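Local coordinates for protein HTP-2 (PDB 4TZM) that binds a closure-motif peptide of its partner HTP-3 through its HORMA domain and probably acts in assembly of the meiotic chromosome axis, at residues K16-D21 with P29-D34; S38-I43 with A99-F104; G103-I108 with F197-T202; F129-N134 with G238-H243. One frame throughout, in Å; residues are numbered along the deposited sequence.

Contact 1: K16-D21 with P29-D34; sequences KDAIDD and PSIVSD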
loop_
_atom_site.group_PDB
_atom_site.type_symbol
_atom_site.label_atom_id
_atom_site.label_comp_id
_atom_site.label_asym_id
_atom_site.label_seq_id
_atom_site.Cartn_x
_atom_site.Cartn_y
_atom_site.Cartn_z
ATOM N N LYS A 16 -2.991 -27.511 -2.278
ATOM C CA LYS A 16 -2.115 -26.549 -2.936
ATOM C C LYS A 16 -2.103 -25.224 -2.188
ATOM O O LYS A 16 -3.161 -24.693 -1.851
ATOM C CB LYS A 16 -2.554 -26.320 -4.385
ATOM C CG LYS A 16 -1.932 -27.268 -5.397
ATOM C CD LYS A 16 -2.226 -26.815 -6.817
ATOM C CE LYS A 16 -1.447 -27.632 -7.835
ATOM N NZ LYS A 16 -1.685 -27.151 -9.226
ATOM N N ASP A 17 -0.915 -24.683 -1.930
ATOM C CA ASP A 17 -0.822 -23.377 -1.290
ATOM C C ASP A 17 -1.353 -22.311 -2.243
ATOM O O ASP A 17 -0.591 -21.635 -2.936
ATOM C CB ASP A 17 0.614 -23.055 -0.885
ATOM C CG ASP A 17 0.752 -21.668 -0.282
ATOM O OD1 ASP A 17 -0.230 -21.180 0.313
ATOM O OD2 ASP A 17 1.837 -21.061 -0.414
ATOM N N ALA A 18 -2.673 -22.181 -2.276
ATOM C CA ALA A 18 -3.342 -21.221 -3.136
ATOM C C ALA A 18 -4.730 -20.933 -2.596
ATOM O O ALA A 18 -5.323 -21.764 -1.911
ATOM C CB ALA A 18 -3.418 -21.744 -4.561
ATOM N N ILE A 19 -5.248 -19.753 -2.904
ATOM C CA ILE A 19 -6.571 -19.377 -2.433
ATOM C C ILE A 19 -7.651 -19.830 -3.409
ATOM O O ILE A 19 -7.625 -19.483 -4.591
ATOM C CB ILE A 19 -6.669 -17.858 -2.205
ATOM C CG1 ILE A 19 -5.836 -17.466 -0.981
ATOM C CG2 ILE A 19 -8.121 -17.430 -2.015
ATOM C CD1 ILE A 19 -5.405 -16.021 -0.967
ATOM N N ASP A 20 -8.590 -20.626 -2.908
ATOM C CA ASP A 20 -9.718 -21.074 -3.711
ATOM C C ASP A 20 -10.947 -20.242 -3.369
ATOM O O ASP A 20 -11.801 -20.664 -2.588
ATOM C CB ASP A 20 -9.994 -22.561 -3.482
ATOM C CG ASP A 20 -10.785 -23.187 -4.615
ATOM O OD1 ASP A 20 -10.569 -22.792 -5.780
ATOM O OD2 ASP A 20 -11.620 -24.075 -4.341
ATOM N N ASP A 21 -11.020 -19.049 -3.952
ATOM C CA ASP A 21 -12.123 -18.129 -3.698
ATOM C C ASP A 21 -12.379 -17.258 -4.926
ATOM O O ASP A 21 -11.469 -16.603 -5.436
ATOM C CB ASP A 21 -11.824 -17.260 -2.471
ATOM C CG ASP A 21 -12.968 -16.326 -2.122
ATOM O OD1 ASP A 21 -13.000 -15.200 -2.659
ATOM O OD2 ASP A 21 -13.834 -16.714 -1.309
ATOM N N PRO A 29 -3.957 -12.083 -7.090
ATOM C CA PRO A 29 -3.491 -13.398 -7.547
ATOM C C PRO A 29 -3.800 -14.479 -6.513
ATOM O O PRO A 29 -3.735 -14.201 -5.316
ATOM C CB PRO A 29 -1.978 -13.203 -7.713
ATOM C CG PRO A 29 -1.638 -12.065 -6.796
ATOM C CD PRO A 29 -2.839 -11.161 -6.812
ATOM N N SER A 30 -4.139 -15.685 -6.966
ATOM C CA SER A 30 -4.497 -16.771 -6.054
ATOM C C SER A 30 -3.259 -17.447 -5.479
ATOM O O SER A 30 -3.319 -18.085 -4.426
ATOM C CB SER A 30 -5.373 -17.805 -6.764
ATOM O OG SER A 30 -6.628 -17.255 -7.119
ATOM N N ILE A 31 -2.141 -17.313 -6.184
ATOM C CA ILE A 31 -0.861 -17.818 -5.706
ATOM C C ILE A 31 0.107 -16.651 -5.539
ATOM O O ILE A 31 0.235 -15.815 -6.432
ATOM C CB ILE A 31 -0.267 -18.865 -6.669
ATOM C CG1 ILE A 31 -1.236 -20.038 -6.839
ATOM C CG2 ILE A 31 1.079 -19.360 -6.162
ATOM C CD1 ILE A 31 -0.692 -21.173 -7.683
ATOM N N VAL A 32 0.773 -16.588 -4.390
ATOM C CA VAL A 32 1.675 -15.484 -4.082
ATOM C C VAL A 32 3.027 -15.976 -3.574
ATOM O O VAL A 32 3.801 -15.202 -3.012
ATOM C CB VAL A 32 1.068 -14.540 -3.018
ATOM C CG1 VAL A 32 -0.201 -13.888 -3.539
ATOM C CG2 VAL A 32 0.792 -15.305 -1.723
ATOM N N SER A 33 3.307 -17.262 -3.773
ATOM C CA SER A 33 4.508 -17.882 -3.216
ATOM C C SER A 33 5.761 -17.656 -4.068
ATOM O O SER A 33 6.873 -17.603 -3.539
ATOM C CB SER A 33 4.276 -19.383 -3.019
ATOM O OG SER A 33 3.782 -19.981 -4.206
ATOM N N ASP A 34 5.582 -17.524 -5.379
ATOM C CA ASP A 34 6.706 -17.314 -6.291
ATOM C C ASP A 34 7.004 -15.815 -6.447
ATOM O O ASP A 34 6.116 -14.989 -6.246
ATOM C CB ASP A 34 6.414 -17.964 -7.651
ATOM C CG ASP A 34 5.258 -17.312 -8.369
ATOM O OD1 ASP A 34 4.103 -17.717 -8.121
ATOM O OD2 ASP A 34 5.505 -16.400 -9.184
#

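Contact 2: S38-I43 with A99-F104; sequences SSNFMI and ATKDGF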
loop_
_atom_site.group_PDB
_atom_site.type_symbol
_atom_site.label_atom_id
_atom_site.label_comp_id
_atom_site.label_asym_id
_atom_site.label_seq_id
_atom_site.Cartn_x
_atom_site.Cartn_y
_atom_site.Cartn_z
ATOM N N SER A 38 4.342 -12.859 -6.083
ATOM C CA SER A 38 4.500 -12.198 -4.790
ATOM C C SER A 38 4.545 -10.691 -4.996
ATOM O O SER A 38 4.030 -9.910 -4.187
ATOM C CB SER A 38 5.775 -12.676 -4.094
ATOM O OG SER A 38 6.131 -11.828 -3.017
ATOM N N SER A 39 5.175 -10.309 -6.102
ATOM C CA SER A 39 5.347 -8.924 -6.502
ATOM C C SER A 39 4.064 -8.380 -7.128
ATOM O O SER A 39 3.688 -7.226 -6.906
ATOM C CB SER A 39 6.510 -8.813 -7.486
ATOM O OG SER A 39 6.877 -7.465 -7.682
ATOM N N ASN A 40 3.392 -9.221 -7.909
ATOM C CA ASN A 40 2.102 -8.853 -8.473
ATOM C C ASN A 40 1.094 -8.611 -7.371
ATOM O O ASN A 40 0.194 -7.784 -7.510
ATOM C CB ASN A 40 1.589 -9.937 -9.421
ATOM C CG ASN A 40 2.312 -9.929 -10.751
ATOM O OD1 ASN A 40 2.801 -8.891 -11.185
ATOM N ND2 ASN A 40 2.385 -11.086 -11.403
ATOM N N PHE A 41 1.240 -9.335 -6.266
ATOM C CA PHE A 41 0.330 -9.126 -5.161
ATOM C C PHE A 41 0.530 -7.748 -4.523
ATOM O O PHE A 41 -0.441 -7.081 -4.183
ATOM C CB PHE A 41 0.476 -10.212 -4.093
ATOM C CG PHE A 41 -0.327 -9.921 -2.867
ATOM C CD1 PHE A 41 -1.677 -10.215 -2.831
ATOM C CD2 PHE A 41 0.248 -9.292 -1.778
ATOM C CE1 PHE A 41 -2.433 -9.916 -1.718
ATOM C CE2 PHE A 41 -0.500 -8.990 -0.667
ATOM C CZ PHE A 41 -1.845 -9.302 -0.635
ATOM N N MET A 42 1.781 -7.326 -4.349
ATOM C CA MET A 42 2.055 -6.030 -3.728
ATOM C C MET A 42 1.497 -4.886 -4.576
ATOM O O MET A 42 1.005 -3.890 -4.047
ATOM C CB MET A 42 3.559 -5.830 -3.511
ATOM C CG MET A 42 4.186 -6.744 -2.465
ATOM S SD MET A 42 3.321 -6.705 -0.882
ATOM C CE MET A 42 4.653 -7.074 0.244
ATOM N N ILE A 43 1.587 -5.040 -5.893
ATOM C CA ILE A 43 1.029 -4.073 -6.832
ATOM C C ILE A 43 -0.476 -3.909 -6.616
ATOM O O ILE A 43 -0.979 -2.788 -6.543
ATOM C CB ILE A 43 1.306 -4.492 -8.292
ATOM C CG1 ILE A 43 2.816 -4.624 -8.520
ATOM C CG2 ILE A 43 0.698 -3.498 -9.268
ATOM C CD1 ILE A 43 3.209 -4.929 -9.944
ATOM N N ALA A 99 7.732 -0.991 -9.511
ATOM C CA ALA A 99 9.079 -0.839 -8.982
ATOM C C ALA A 99 9.422 -1.875 -7.904
ATOM O O ALA A 99 10.586 -2.002 -7.525
ATOM C CB ALA A 99 9.267 0.567 -8.437
ATOM N N THR A 100 8.434 -2.618 -7.408
ATOM C CA THR A 100 8.745 -3.676 -6.443
ATOM C C THR A 100 9.274 -4.915 -7.161
ATOM O O THR A 100 9.938 -5.751 -6.550
ATOM C CB THR A 100 7.529 -4.084 -5.562
ATOM O OG1 THR A 100 6.516 -4.699 -6.366
ATOM C CG2 THR A 100 6.952 -2.885 -4.829
ATOM N N LYS A 101 8.986 -5.032 -8.455
ATOM C CA LYS A 101 9.522 -6.138 -9.246
ATOM C C LYS A 101 11.024 -5.981 -9.408
ATOM O O LYS A 101 11.784 -6.935 -9.235
ATOM C CB LYS A 101 8.849 -6.213 -10.612
ATOM C CG LYS A 101 7.375 -6.517 -10.524
ATOM C CD LYS A 101 6.762 -6.753 -11.878
ATOM C CE LYS A 101 5.371 -7.319 -11.715
ATOM N NZ LYS A 101 4.600 -7.285 -12.986
ATOM N N ASP A 102 11.447 -4.768 -9.737
ATOM C CA ASP A 102 12.864 -4.454 -9.828
ATOM C C ASP A 102 13.503 -4.461 -8.440
ATOM O O ASP A 102 14.703 -4.681 -8.302
ATOM C CB ASP A 102 13.072 -3.094 -10.497
ATOM C CG ASP A 102 12.386 -2.989 -11.852
ATOM O OD1 ASP A 102 11.318 -3.608 -12.037
ATOM O OD2 ASP A 102 12.915 -2.275 -12.731
ATOM N N GLY A 103 12.689 -4.217 -7.416
ATOM C CA GLY A 103 13.168 -4.152 -6.047
ATOM C C GLY A 103 13.736 -2.793 -5.681
ATOM O O GLY A 103 14.664 -2.700 -4.878
ATOM N N PHE A 104 13.165 -1.737 -6.253
ATOM C CA PHE A 104 13.740 -0.399 -6.131
ATOM C C PHE A 104 12.935 0.532 -5.229
ATOM O O PHE A 104 13.399 1.620 -4.886
ATOM C CB PHE A 104 13.882 0.240 -7.516
ATOM C CG PHE A 104 14.884 -0.445 -8.404
ATOM C CD1 PHE A 104 15.857 -1.282 -7.872
ATOM C CD2 PHE A 104 14.859 -0.244 -9.775
ATOM C CE1 PHE A 104 16.781 -1.910 -8.694
ATOM C CE2 PHE A 104 15.779 -0.869 -10.602
ATOM C CZ PHE A 104 16.740 -1.702 -10.061
#

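Contact 3: G103-I108 with F197-T202; sequences GFLKEI and FRLKYT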
loop_
_atom_site.group_PDB
_atom_site.type_symbol
_atom_site.label_atom_id
_atom_site.label_comp_id
_atom_site.label_asym_id
_atom_site.label_seq_id
_atom_site.Cartn_x
_atom_site.Cartn_y
_atom_site.Cartn_z
ATOM N N GLY A 103 12.689 -4.217 -7.416
ATOM C CA GLY A 103 13.168 -4.152 -6.047
ATOM C C GLY A 103 13.736 -2.793 -5.681
ATOM O O GLY A 103 14.664 -2.700 -4.878
ATOM N N PHE A 104 13.165 -1.737 -6.253
ATOM C CA PHE A 104 13.740 -0.399 -6.131
ATOM C C PHE A 104 12.935 0.532 -5.229
ATOM O O PHE A 104 13.399 1.620 -4.886
ATOM C CB PHE A 104 13.882 0.240 -7.516
ATOM C CG PHE A 104 14.884 -0.445 -8.404
ATOM C CD1 PHE A 104 15.857 -1.282 -7.872
ATOM C CD2 PHE A 104 14.859 -0.244 -9.775
ATOM C CE1 PHE A 104 16.781 -1.910 -8.694
ATOM C CE2 PHE A 104 15.779 -0.869 -10.602
ATOM C CZ PHE A 104 16.740 -1.702 -10.061
ATOM N N LEU A 105 11.736 0.107 -4.845
ATOM C CA LEU A 105 10.855 0.949 -4.038
ATOM C C LEU A 105 10.998 0.668 -2.544
ATOM O O LEU A 105 10.756 -0.450 -2.092
ATOM C CB LEU A 105 9.397 0.753 -4.460
ATOM C CG LEU A 105 8.410 1.658 -3.724
ATOM C CD1 LEU A 105 8.624 3.107 -4.136
ATOM C CD2 LEU A 105 6.977 1.221 -3.978
ATOM N N LYS A 106 11.379 1.692 -1.781
ATOM C CA LYS A 106 11.538 1.572 -0.331
ATOM C C LYS A 106 10.230 1.873 0.409
ATOM O O LYS A 106 9.794 1.102 1.269
ATOM C CB LYS A 106 12.652 2.508 0.158
ATOM C CG LYS A 106 12.780 2.623 1.672
ATOM C CD LYS A 106 13.283 1.334 2.309
ATOM C CE LYS A 106 13.503 1.506 3.811
ATOM N NZ LYS A 106 12.268 1.942 4.528
ATOM N N GLU A 107 9.606 2.991 0.057
ATOM C CA GLU A 107 8.377 3.433 0.701
ATOM C C GLU A 107 7.537 4.283 -0.240
ATOM O O GLU A 107 8.064 5.169 -0.909
ATOM C CB GLU A 107 8.690 4.240 1.962
ATOM C CG GLU A 107 7.470 4.923 2.568
ATOM C CD GLU A 107 7.800 5.793 3.769
ATOM O OE1 GLU A 107 8.950 5.747 4.254
ATOM O OE2 GLU A 107 6.901 6.526 4.231
ATOM N N ILE A 108 6.235 4.021 -0.303
ATOM C CA ILE A 108 5.327 4.957 -0.957
ATOM C C ILE A 108 4.322 5.488 0.060
ATOM O O ILE A 108 3.701 4.722 0.804
ATOM C CB ILE A 108 4.589 4.328 -2.162
ATOM C CG1 ILE A 108 3.561 5.319 -2.713
ATOM C CG2 ILE A 108 3.931 3.010 -1.785
ATOM C CD1 ILE A 108 2.896 4.883 -3.994
ATOM N N PHE A 197 1.322 12.069 -3.398
ATOM C CA PHE A 197 1.997 10.776 -3.357
ATOM C C PHE A 197 3.501 10.986 -3.456
ATOM O O PHE A 197 3.992 11.554 -4.428
ATOM C CB PHE A 197 1.516 9.866 -4.486
ATOM C CG PHE A 197 0.227 9.160 -4.186
ATOM C CD1 PHE A 197 0.192 8.115 -3.278
ATOM C CD2 PHE A 197 -0.949 9.534 -4.816
ATOM C CE1 PHE A 197 -0.991 7.458 -2.999
ATOM C CE2 PHE A 197 -2.137 8.880 -4.540
ATOM C CZ PHE A 197 -2.157 7.842 -3.631
ATOM N N ARG A 198 4.228 10.537 -2.439
ATOM C CA ARG A 198 5.673 10.720 -2.392
ATOM C C ARG A 198 6.355 9.400 -2.063
ATOM O O ARG A 198 5.883 8.648 -1.212
ATOM C CB ARG A 198 6.048 11.788 -1.361
ATOM C CG ARG A 198 5.260 13.084 -1.499
ATOM C CD ARG A 198 5.637 14.097 -0.431
ATOM N NE ARG A 198 4.718 15.232 -0.420
ATOM C CZ ARG A 198 4.863 16.305 0.350
ATOM N NH1 ARG A 198 5.897 16.400 1.175
ATOM N NH2 ARG A 198 3.974 17.288 0.293
ATOM N N LEU A 199 7.464 9.113 -2.735
ATOM C CA LEU A 199 8.115 7.826 -2.549
ATOM C C LEU A 199 9.618 7.943 -2.318
ATOM O O LEU A 199 10.223 8.988 -2.553
ATOM C CB LEU A 199 7.819 6.906 -3.745
ATOM C CG LEU A 199 8.176 7.314 -5.175
ATOM C CD1 LEU A 199 9.640 7.056 -5.482
ATOM C CD2 LEU A 199 7.300 6.564 -6.162
ATOM N N LYS A 200 10.207 6.852 -1.845
ATOM C CA LYS A 200 11.632 6.798 -1.585
ATOM C C LYS A 200 12.230 5.593 -2.294
ATOM O O LYS A 200 11.761 4.469 -2.125
ATOM C CB LYS A 200 11.903 6.728 -0.082
ATOM C CG LYS A 200 13.366 6.612 0.302
ATOM C CD LYS A 200 13.519 6.496 1.812
ATOM C CE LYS A 200 14.976 6.360 2.223
ATOM N NZ LYS A 200 15.105 6.147 3.692
ATOM N N TYR A 201 13.254 5.836 -3.102
ATOM C CA TYR A 201 13.934 4.765 -3.814
ATOM C C TYR A 201 14.873 4.027 -2.866
ATOM O O TYR A 201 15.305 4.579 -1.852
ATOM C CB TYR A 201 14.713 5.318 -5.009
ATOM C CG TYR A 201 13.865 5.955 -6.093
ATOM C CD1 TYR A 201 13.513 7.298 -6.031
ATOM C CD2 TYR A 201 13.438 5.218 -7.191
ATOM C CE1 TYR A 201 12.749 7.887 -7.026
ATOM C CE2 TYR A 201 12.673 5.798 -8.192
ATOM C CZ TYR A 201 12.331 7.131 -8.105
ATOM O OH TYR A 201 11.571 7.708 -9.100
ATOM N N THR A 202 15.180 2.777 -3.189
ATOM C CA THR A 202 16.167 2.016 -2.432
ATOM C C THR A 202 17.578 2.412 -2.866
ATOM O O THR A 202 17.752 3.117 -3.862
ATOM C CB THR A 202 15.982 0.499 -2.618
ATOM O OG1 THR A 202 16.098 0.166 -4.006
ATOM C CG2 THR A 202 14.616 0.061 -2.108
#

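Contact 4: F129-N134 with G238-H243; sequences FIYFEN and GHHAAH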
loop_
_atom_site.group_PDB
_atom_site.type_symbol
_atom_site.label_atom_id
_atom_site.label_comp_id
_atom_site.label_asym_id
_atom_site.label_seq_id
_atom_site.Cartn_x
_atom_site.Cartn_y
_atom_site.Cartn_z
ATOM N N PHE A 129 8.551 -1.160 2.445
ATOM C CA PHE A 129 8.764 -2.488 1.889
ATOM C C PHE A 129 10.067 -3.146 2.348
ATOM O O PHE A 129 11.027 -2.474 2.730
ATOM C CB PHE A 129 8.711 -2.414 0.356
ATOM C CG PHE A 129 7.347 -2.072 -0.182
ATOM C CD1 PHE A 129 6.959 -0.750 -0.352
ATOM C CD2 PHE A 129 6.443 -3.076 -0.502
ATOM C CE1 PHE A 129 5.697 -0.435 -0.836
ATOM C CE2 PHE A 129 5.182 -2.770 -0.988
ATOM C CZ PHE A 129 4.809 -1.449 -1.154
ATOM N N ILE A 130 10.066 -4.475 2.336
ATOM C CA ILE A 130 11.260 -5.268 2.584
ATOM C C ILE A 130 11.353 -6.317 1.494
ATOM O O ILE A 130 10.359 -6.958 1.156
ATOM C CB ILE A 130 11.233 -5.960 3.964
ATOM C CG1 ILE A 130 11.066 -4.933 5.083
ATOM C CG2 ILE A 130 12.503 -6.784 4.181
ATOM C CD1 ILE A 130 10.869 -5.545 6.453
ATOM N N TYR A 131 12.545 -6.486 0.937
ATOM C CA TYR A 131 12.750 -7.453 -0.123
ATOM C C TYR A 131 13.521 -8.650 0.418
ATOM O O TYR A 131 14.435 -8.490 1.223
ATOM C CB TYR A 131 13.473 -6.789 -1.298
ATOM C CG TYR A 131 12.656 -5.667 -1.899
ATOM C CD1 TYR A 131 11.668 -5.934 -2.836
ATOM C CD2 TYR A 131 12.846 -4.346 -1.503
ATOM C CE1 TYR A 131 10.905 -4.919 -3.378
ATOM C CE2 TYR A 131 12.083 -3.324 -2.042
ATOM C CZ TYR A 131 11.114 -3.618 -2.980
ATOM O OH TYR A 131 10.346 -2.610 -3.528
ATOM N N PHE A 132 13.126 -9.851 0.011
ATOM C CA PHE A 132 13.801 -11.057 0.476
ATOM C C PHE A 132 14.490 -11.789 -0.663
ATOM O O PHE A 132 14.110 -11.665 -1.832
ATOM C CB PHE A 132 12.820 -12.003 1.171
ATOM C CG PHE A 132 12.259 -11.463 2.454
ATOM C CD1 PHE A 132 11.158 -10.618 2.443
ATOM C CD2 PHE A 132 12.823 -11.808 3.677
ATOM C CE1 PHE A 132 10.632 -10.120 3.625
ATOM C CE2 PHE A 132 12.303 -11.312 4.864
ATOM C CZ PHE A 132 11.205 -10.467 4.837
ATOM N N GLU A 133 15.506 -12.558 -0.298
ATOM C CA GLU A 133 16.269 -13.353 -1.244
ATOM C C GLU A 133 16.395 -14.768 -0.700
ATOM O O GLU A 133 15.924 -15.045 0.405
ATOM C CB GLU A 133 17.647 -12.739 -1.466
ATOM C CG GLU A 133 18.506 -12.743 -0.211
ATOM C CD GLU A 133 19.536 -11.635 -0.206
ATOM O OE1 GLU A 133 19.658 -10.935 -1.232
ATOM O OE2 GLU A 133 20.220 -11.464 0.826
ATOM N N ASN A 134 17.027 -15.652 -1.469
ATOM C CA ASN A 134 17.251 -17.032 -1.047
ATOM C C ASN A 134 15.952 -17.712 -0.622
ATOM O O ASN A 134 15.721 -17.943 0.565
ATOM C CB ASN A 134 18.274 -17.071 0.093
ATOM C CG ASN A 134 18.790 -18.466 0.369
ATOM O OD1 ASN A 134 18.546 -19.398 -0.396
ATOM N ND2 ASN A 134 19.519 -18.616 1.467
ATOM N N GLY A 238 5.270 -14.344 -0.662
ATOM C CA GLY A 238 6.438 -15.193 -0.806
ATOM C C GLY A 238 7.795 -14.521 -0.682
ATOM O O GLY A 238 8.698 -15.063 -0.044
ATOM N N HIS A 239 7.963 -13.350 -1.286
ATOM C CA HIS A 239 9.305 -12.786 -1.400
ATOM C C HIS A 239 9.369 -11.305 -1.068
ATOM O O HIS A 239 10.387 -10.652 -1.300
ATOM C CB HIS A 239 9.844 -13.040 -2.811
ATOM C CG HIS A 239 9.891 -14.493 -3.170
ATOM N ND1 HIS A 239 11.046 -15.238 -3.107
ATOM C CD2 HIS A 239 8.912 -15.343 -3.558
ATOM C CE1 HIS A 239 10.782 -16.483 -3.458
ATOM N NE2 HIS A 239 9.496 -16.575 -3.736
ATOM N N HIS A 240 8.287 -10.783 -0.507
ATOM C CA HIS A 240 8.220 -9.374 -0.170
ATOM C C HIS A 240 7.509 -9.188 1.160
ATOM O O HIS A 240 6.792 -10.077 1.619
ATOM C CB HIS A 240 7.486 -8.584 -1.260
ATOM C CG HIS A 240 8.084 -8.728 -2.624
ATOM N ND1 HIS A 240 7.870 -9.835 -3.416
ATOM C CD2 HIS A 240 8.896 -7.908 -3.336
ATOM C CE1 HIS A 240 8.523 -9.692 -4.558
ATOM N NE2 HIS A 240 9.153 -8.530 -4.531
ATOM N N ALA A 241 7.716 -8.031 1.777
ATOM C CA ALA A 241 6.966 -7.653 2.965
ATOM C C ALA A 241 6.651 -6.164 2.914
ATOM O O ALA A 241 7.431 -5.378 2.377
ATOM C CB ALA A 241 7.738 -8.003 4.236
ATOM N N ALA A 242 5.502 -5.788 3.466
ATOM C CA ALA A 242 5.105 -4.391 3.521
ATOM C C ALA A 242 4.604 -4.023 4.918
ATOM O O ALA A 242 3.987 -4.845 5.602
ATOM C CB ALA A 242 4.037 -4.104 2.481
ATOM N N HIS A 243 4.882 -2.794 5.346
ATOM C CA HIS A 243 4.389 -2.300 6.627
ATOM C C HIS A 243 3.589 -1.012 6.429
ATOM O O HIS A 243 4.116 -0.017 5.925
ATOM C CB HIS A 243 5.544 -2.060 7.594
ATOM C CG HIS A 243 5.102 -1.695 8.976
ATOM N ND1 HIS A 243 5.361 -0.463 9.537
ATOM C CD2 HIS A 243 4.414 -2.397 9.907
ATOM C CE1 HIS A 243 4.857 -0.425 10.760
ATOM N NE2 HIS A 243 4.276 -1.584 11.006
HETATM O O HOH W 1 12.216 -10.115 -3.592
HETATM O O HOH W 2 13.579 -14.515 -2.821
#

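Contact 1: K16-D21 with P29-D34
In the N-terminal arm of this HORMA-domain protein, two irregular segments of the loop that precedes helix 35-56 run roughly antiparallel, joined by one backbone hydrogen bond. The amide of I19 donates to S30 O over 3.0 Å, nearly straight at 167° and directed onto a carbonyl lone pair, while A18 CA lies against the same oxygen in a CA-H...O contact. The close side is here: A18 CB points at the other segment and meets I31 CG1 at 3.6 Å, a branch brought up by its position beside the backbone N (chi1 -59°). S30 CB packs 3.6 Å from I19 O, and S30 OG bonds to S25 OG. I19 is buried, its side chain covered by W24 and by A164 and R168 of helix 164-185.

Toward D17 the contact loosens. D17, the centre of an inverse gamma turn, is itself exposed. The D17 carboxylate, CG anti to the backbone N (chi1 177°), bonds through OD1 to the amide of A164, the first residue of helix 164-185. The other oxygen, OD2, passes S33 in a merely van der Waals approach, 3.9 Å from S33 CB.

Contact 2: S38-I43 with A99-F104
S39 OG donates a hydrogen bond to T100 OG1 at 3.1 Å, the stronger of two polar links between these segments. The torsions set it up: S39 OG lies anti to its backbone N (chi1 -168°) and reaches across from helix 35-56, while T100 OG1 occupies the crowded position between N and carbonyl carbon (chi1 66°). From there T100 OG1 also bonds G97 O, one turn back in its own helix, so this buried hydroxyl is held both by its own helix and by the neighbouring one. The second link is weak: K101 NZ donates to N40 OD1 at 3.0 Å. It sits at the outer margin of the contact, where K101 is exposed and N40 partly so.

The partner of S39 and N40 is the last turn of helix 84-102, a loosely bonded turn closed by a Schellman motif. G103, at positive phi, is its C-prime residue; F104 N returns to A99 O at 2.9 Å and G103 N to T100 O. The chain then leaves for strand 105-113, so the contact joins two helices of the HORMA domain just where one of them gives way to the sheet.

K101 makes the largest single contribution to the packing. Its chain, extended beyond CG, lies over the other helix: CG is pressed to a tight 3.0 Å from S39 OG, and CE touches I43 CD1 at 3.7 Å, the two side chains crossing at about a right angle. M42 CB approaches T100 OG1 more distantly, its thioether turning away toward H240 and A242 of strand 240-248.

Contact 3: G103-I108 with F197-T202
K106 and K200 both carry CG anti to the backbone N (chi1 172° and 178°), so their chains lie side by side, CG of K106 3.9 Å from CD of K200. K106 then bends at chi2 and chi4 while K200 runs straight; their ammonium groups stay apart, and K106 NZ has a long, weak ion pair with D150. T202 places OG1 in the crowded position and CG2 beside its N, and the methyl packs on K106 CB.

The backbones form an antiparallel pair interrupted by a classic beta bulge: K106 and E107 both face K200, whose O accepts K106 N at 2.8 Å, nearly along the C=O axis, and E107 N more weakly. K200 N returns to E107 O at 2.9 Å. Beyond the bulge, T202 N donates to F104 O at 2.7 Å from above the carbonyl plane.

L199 and I108 share the face opposite K200 and E107. L105 crosses L199 at about a right angle, its CD1 3.9 Å from L199 CB, and I108 CD1 reaches F197 CD1. The other edge of strand 193-201 takes the bound peptide: R198, L199 and K200 pair antiparallel with it, continuing the sheet, and the Y201 ring, its OH bonded to I211 N, packs on the peptide backbone.

Contact 4: F129-N134 with G238-H243
Strands 123-133 and 240-248 are antiparallel neighbours in the main sheet of the HORMA domain, and this contact is the end of their pairing nearest the loop before strand 240-248. I130 and A241 form the hydrogen-bonded pair: I130 N donates to A241 O at 2.8 Å from above the carbonyl plane, and A241 N returns to I130 O at 2.9 Å in that plane. F132 N, farther along, reaches H239 O at 3.1 Å.

Side chains part to the two faces of this antiparallel sheet. On one, Y131 and H240 meet rim to rim with planes at 79°, CD1 of Y131 3.4 Å from CD2 of H240. Both rings stand beside their backbone N (chi1 -62° and -57°), and their polar ends are held from outside: Y131 OH by L105 O and H240 ND1 by S38 OG. On the same face F129 CE2 touches the A242 methyl at 3.9 Å, and F129 also packs on I46 of helix 35-56. I130 and A241 share the other face, CB to CB, with L156 of helix 153-158 covering both; F132 turns its ring edge to the A241 methyl, F132 CE1 3.6 Å from A241 CB.

Beside the F132 N to H239 O bond, two waters link the chains. Water 1 donates to both F132 O and H239 O; water 2 donates to F132 O and lies in the plane of the H239 imidazole, 2.6 Å from H239 ND1.

Overall arrangement
Contact 1 comes first along the chain and lies at the surface, its centre about 17 Å from those of contacts 2 and 4; V32 O nevertheless bonds to G238 N, tying the N-terminal arm to the approach of strand 240-248. Contacts 2 and 3 share G103 and F104, where helix 84-102 turns into strand 105-113, and their centres are about 11 Å apart. Contacts 3 and 4 belong to one antiparallel sheet, in which strands 105-113 and 123-133 are neighbours, and their segments alternate in sequence. S38 of helix 35-56 bonds to H239 and H240, joining contacts 2 and 4. The sheet thus backs onto helices 35-56 and 84-102, which meet at contact 2, while strand 193-201 offers its other edge to the bound peptide.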